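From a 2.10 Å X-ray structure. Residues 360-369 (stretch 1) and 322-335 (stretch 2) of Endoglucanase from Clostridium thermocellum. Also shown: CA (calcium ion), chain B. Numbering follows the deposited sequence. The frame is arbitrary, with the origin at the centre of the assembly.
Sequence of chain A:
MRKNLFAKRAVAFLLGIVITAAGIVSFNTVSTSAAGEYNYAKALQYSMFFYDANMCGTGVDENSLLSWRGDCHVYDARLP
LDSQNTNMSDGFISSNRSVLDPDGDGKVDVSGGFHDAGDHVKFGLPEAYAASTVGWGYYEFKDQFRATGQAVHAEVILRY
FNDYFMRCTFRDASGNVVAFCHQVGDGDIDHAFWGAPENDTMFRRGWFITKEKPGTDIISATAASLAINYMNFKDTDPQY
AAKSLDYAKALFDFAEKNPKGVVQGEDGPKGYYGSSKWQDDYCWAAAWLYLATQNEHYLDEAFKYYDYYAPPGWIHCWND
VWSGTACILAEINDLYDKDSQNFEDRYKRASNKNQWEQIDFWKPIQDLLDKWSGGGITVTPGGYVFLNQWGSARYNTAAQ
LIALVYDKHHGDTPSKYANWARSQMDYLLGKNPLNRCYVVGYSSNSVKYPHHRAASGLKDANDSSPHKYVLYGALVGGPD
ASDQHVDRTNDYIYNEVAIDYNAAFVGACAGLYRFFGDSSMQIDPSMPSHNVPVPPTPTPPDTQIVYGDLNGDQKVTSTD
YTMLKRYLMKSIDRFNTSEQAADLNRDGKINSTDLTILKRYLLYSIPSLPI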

# COMPACT_ATOMS: atom_id res chain seq x y z
N ASP A 360 15.63 19.28 -11.18
CA ASP A 360 15.11 19.81 -9.92
C ASP A 360 14.25 18.66 -9.43
O ASP A 360 13.21 18.36 -10.02
CB ASP A 360 14.28 21.08 -10.15
CG ASP A 360 13.63 21.60 -8.87
OD1 ASP A 360 13.36 20.81 -7.94
OD2 ASP A 360 13.36 22.82 -8.79
N PHE A 361 14.69 18.02 -8.36
CA PHE A 361 13.98 16.87 -7.83
C PHE A 361 12.48 17.03 -7.57
O PHE A 361 11.74 16.07 -7.71
CB PHE A 361 14.73 16.33 -6.60
CG PHE A 361 16.03 15.64 -6.96
CD1 PHE A 361 16.02 14.44 -7.67
CD2 PHE A 361 17.26 16.21 -6.63
CE1 PHE A 361 17.21 13.83 -8.07
CE2 PHE A 361 18.46 15.60 -7.02
CZ PHE A 361 18.44 14.41 -7.74
N TRP A 362 12.03 18.23 -7.23
CA TRP A 362 10.59 18.45 -7.01
C TRP A 362 9.82 18.76 -8.30
O TRP A 362 8.60 18.64 -8.34
CB TRP A 362 10.35 19.61 -6.03
CG TRP A 362 10.42 19.24 -4.58
CD1 TRP A 362 11.28 19.75 -3.65
CD2 TRP A 362 9.60 18.29 -3.88
NE1 TRP A 362 11.04 19.19 -2.42
CE2 TRP A 362 10.01 18.28 -2.53
CE3 TRP A 362 8.55 17.44 -4.27
CZ2 TRP A 362 9.42 17.47 -1.56
CZ3 TRP A 362 7.95 16.62 -3.30
CH2 TRP A 362 8.39 16.65 -1.96
N LYS A 363 10.54 19.15 -9.36
CA LYS A 363 9.90 19.51 -10.63
C LYS A 363 9.00 18.42 -11.22
O LYS A 363 7.90 18.71 -11.68
CB LYS A 363 10.96 19.95 -11.65
CG LYS A 363 10.40 20.50 -12.95
CD LYS A 363 9.36 21.58 -12.71
CE LYS A 363 8.94 22.28 -14.00
NZ LYS A 363 7.98 23.38 -13.70
N PRO A 364 9.45 17.15 -11.22
CA PRO A 364 8.57 16.13 -11.80
C PRO A 364 7.22 16.04 -11.08
O PRO A 364 6.19 15.74 -11.70
CB PRO A 364 9.39 14.85 -11.66
CG PRO A 364 10.79 15.35 -11.79
CD PRO A 364 10.77 16.58 -10.91
N ILE A 365 7.22 16.28 -9.78
CA ILE A 365 5.99 16.22 -9.00
C ILE A 365 5.18 17.51 -9.16
O ILE A 365 3.96 17.49 -9.08
CB ILE A 365 6.30 15.94 -7.50
CG1 ILE A 365 6.56 14.44 -7.31
CG2 ILE A 365 5.16 16.43 -6.61
CD1 ILE A 365 5.37 13.55 -7.66
N GLN A 366 5.87 18.62 -9.42
CA GLN A 366 5.16 19.87 -9.62
C GLN A 366 4.40 19.73 -10.94
O GLN A 366 3.27 20.21 -11.08
CB GLN A 366 6.13 21.06 -9.70
CG GLN A 366 5.42 22.40 -9.85
CD GLN A 366 6.37 23.57 -10.04
OE1 GLN A 366 5.95 24.68 -10.36
NE2 GLN A 366 7.66 23.33 -9.84
N ASP A 367 5.02 19.05 -11.91
CA ASP A 367 4.39 18.81 -13.21
C ASP A 367 3.20 17.87 -13.06
O ASP A 367 2.17 18.05 -13.70
CB ASP A 367 5.39 18.19 -14.18
CG ASP A 367 6.42 19.19 -14.68
OD1 ASP A 367 6.32 20.38 -14.32
OD2 ASP A 367 7.32 18.79 -15.44
N LEU A 368 3.36 16.84 -12.23
CA LEU A 368 2.30 15.87 -11.99
C LEU A 368 1.10 16.57 -11.36
O LEU A 368 -0.04 16.38 -11.78
CB LEU A 368 2.80 14.78 -11.04
CG LEU A 368 1.75 13.79 -10.52
CD1 LEU A 368 1.24 12.93 -11.68
CD2 LEU A 368 2.38 12.93 -9.42
N LEU A 369 1.38 17.39 -10.36
CA LEU A 369 0.34 18.12 -9.66
C LEU A 369 -0.35 19.19 -10.50
O LEU A 369 -1.54 19.41 -10.36
CB LEU A 369 0.90 18.72 -8.36
CG LEU A 369 1.22 17.67 -7.29
CD1 LEU A 369 1.90 18.34 -6.10
CD2 LEU A 369 -0.06 16.97 -6.85
CA CA B . 20.87 19.72 -4.53
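Stretch 2 322-335: WSGTACILAEINDL

Where two helices meet obliquely, small residues on one commonly make the hollow that large residues of the other fill, and the packing of residues 322-335 against 360-369 is a compact example. Stretch 2 is helical throughout. Stretch 1 begins with a type I turn from D360 to K363, in which D360 OD1 caps the backbone by accepting from W362 N at 3.0 Å, and then runs on as a helix. The two helices travel in largely opposed directions, 135° between their N-to-C vectors (signed crossing angle -135°), and their axes come within 9.3 Å.

The backbones draw closest at the turn, where the CA atoms of F361 and A330 lie 4.7 Å apart. A330 is the hollow that permits this approach: with a single methyl for a side chain, it lets F361 CB settle 3.6 Å from A330 CA. The F361 ring then projects across stretch 2 between L329 and N333, its CD2 lying 3.6 Å from N333 CB and its CD1 4.3 Å from L329 CB. The same methyl is also a bump, for A330 CB sits over the face of the W362 indole, 3.4 Å from the centroid of the five-membered ring. While its face takes the methyl, the ring's edge meets D334: W362 NE1 donates to D334 OD2 at 2.7 Å in a nearly straight hydrogen bond (171°) that lies near the plane of the ring.

Further along, I365 fits among small side chains, its CG1 lying 4.0 Å from A326 CB and 3.8 Å from C327 SG, while its CD1 reaches to 3.5 Å from S323 O. L368 CD2 closes this end against S323 CB at 3.7 Å. Between the backbones, water 1 donates to F361 O at 2.6 Å and to A326 O at 2.9 Å, bridging two carbonyls that cannot bond to each other.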

# COMPACT_ATOMS: atom_id res chain seq x y z
N TRP A 322 6.60 5.50 -9.15
CA TRP A 322 7.58 6.51 -9.57
C TRP A 322 7.32 7.87 -8.91
O TRP A 322 8.26 8.55 -8.51
CB TRP A 322 7.56 6.69 -11.10
CG TRP A 322 8.37 5.69 -11.90
CD1 TRP A 322 7.94 4.94 -12.96
CD2 TRP A 322 9.77 5.37 -11.73
NE1 TRP A 322 8.96 4.17 -13.45
CE2 TRP A 322 10.09 4.39 -12.71
CE3 TRP A 322 10.76 5.77 -10.82
CZ2 TRP A 322 11.38 3.86 -12.84
CZ3 TRP A 322 12.05 5.23 -10.95
CH2 TRP A 322 12.34 4.27 -11.94
N SER A 323 6.06 8.27 -8.79
CA SER A 323 5.76 9.56 -8.20
C SER A 323 6.11 9.59 -6.72
O SER A 323 6.60 10.60 -6.22
CB SER A 323 4.28 9.95 -8.41
OG SER A 323 3.40 8.96 -7.95
N GLY A 324 5.88 8.49 -6.02
CA GLY A 324 6.23 8.43 -4.61
C GLY A 324 7.75 8.50 -4.49
O GLY A 324 8.29 9.19 -3.63
N THR A 325 8.42 7.78 -5.38
CA THR A 325 9.88 7.75 -5.40
C THR A 325 10.41 9.17 -5.59
O THR A 325 11.29 9.61 -4.85
CB THR A 325 10.41 6.84 -6.55
OG1 THR A 325 9.99 5.49 -6.31
CG2 THR A 325 11.92 6.88 -6.62
N ALA A 326 9.87 9.89 -6.56
CA ALA A 326 10.31 11.26 -6.83
C ALA A 326 10.18 12.12 -5.58
O ALA A 326 11.05 12.94 -5.31
CB ALA A 326 9.50 11.87 -7.97
N CYS A 327 9.09 11.94 -4.83
CA CYS A 327 8.88 12.71 -3.61
C CYS A 327 9.98 12.45 -2.58
O CYS A 327 10.51 13.37 -1.97
CB CYS A 327 7.52 12.36 -2.97
SG CYS A 327 6.07 13.00 -3.83
N ILE A 328 10.33 11.18 -2.40
CA ILE A 328 11.35 10.83 -1.43
C ILE A 328 12.73 11.35 -1.84
O ILE A 328 13.46 11.88 -1.01
CB ILE A 328 11.39 9.30 -1.19
CG1 ILE A 328 9.99 8.81 -0.81
CG2 ILE A 328 12.39 8.97 -0.07
CD1 ILE A 328 9.39 9.55 0.36
N LEU A 329 13.07 11.20 -3.12
CA LEU A 329 14.35 11.69 -3.61
C LEU A 329 14.41 13.21 -3.44
O LEU A 329 15.46 13.76 -3.15
CB LEU A 329 14.55 11.30 -5.08
CG LEU A 329 14.87 9.82 -5.33
CD1 LEU A 329 14.98 9.55 -6.83
CD2 LEU A 329 16.17 9.46 -4.64
N ALA A 330 13.27 13.88 -3.60
CA ALA A 330 13.25 15.32 -3.44
C ALA A 330 13.43 15.70 -1.97
O ALA A 330 14.12 16.67 -1.66
CB ALA A 330 11.94 15.89 -3.97
N GLU A 331 12.81 14.94 -1.07
CA GLU A 331 12.95 15.22 0.36
C GLU A 331 14.39 14.94 0.78
O GLU A 331 14.93 15.63 1.63
CB GLU A 331 11.98 14.35 1.18
CG GLU A 331 10.51 14.67 0.90
CD GLU A 331 9.53 13.79 1.67
OE1 GLU A 331 9.91 13.17 2.68
OE2 GLU A 331 8.36 13.73 1.25
N ILE A 332 15.00 13.93 0.17
CA ILE A 332 16.39 13.59 0.46
C ILE A 332 17.28 14.75 0.04
O ILE A 332 18.21 15.14 0.76
CB ILE A 332 16.79 12.30 -0.30
CG1 ILE A 332 16.23 11.08 0.44
CG2 ILE A 332 18.31 12.22 -0.47
CD1 ILE A 332 16.32 9.79 -0.34
N ASN A 333 16.98 15.32 -1.12
CA ASN A 333 17.75 16.44 -1.63
C ASN A 333 17.60 17.66 -0.73
O ASN A 333 18.58 18.36 -0.48
CB ASN A 333 17.32 16.81 -3.04
CG ASN A 333 18.07 18.01 -3.56
OD1 ASN A 333 17.51 19.10 -3.71
ND2 ASN A 333 19.35 17.82 -3.80
N ASP A 334 16.38 17.91 -0.26
CA ASP A 334 16.12 19.06 0.60
C ASP A 334 16.85 18.92 1.93
O ASP A 334 17.40 19.89 2.45
CB ASP A 334 14.62 19.20 0.89
CG ASP A 334 13.83 19.73 -0.30
OD1 ASP A 334 14.44 20.27 -1.25
OD2 ASP A 334 12.58 19.63 -0.27
N LEU A 335 16.85 17.70 2.45
CA LEU A 335 17.48 17.37 3.72
C LEU A 335 19.01 17.43 3.74
O LEU A 335 19.61 17.99 4.67
CB LEU A 335 17.06 15.95 4.11
CG LEU A 335 16.33 15.59 5.40
CD1 LEU A 335 15.42 16.71 5.86
CD2 LEU A 335 15.54 14.31 5.14
O HOH W 1 12.53 13.56 -7.72
O HOH W 2 19.10 21.67 -4.37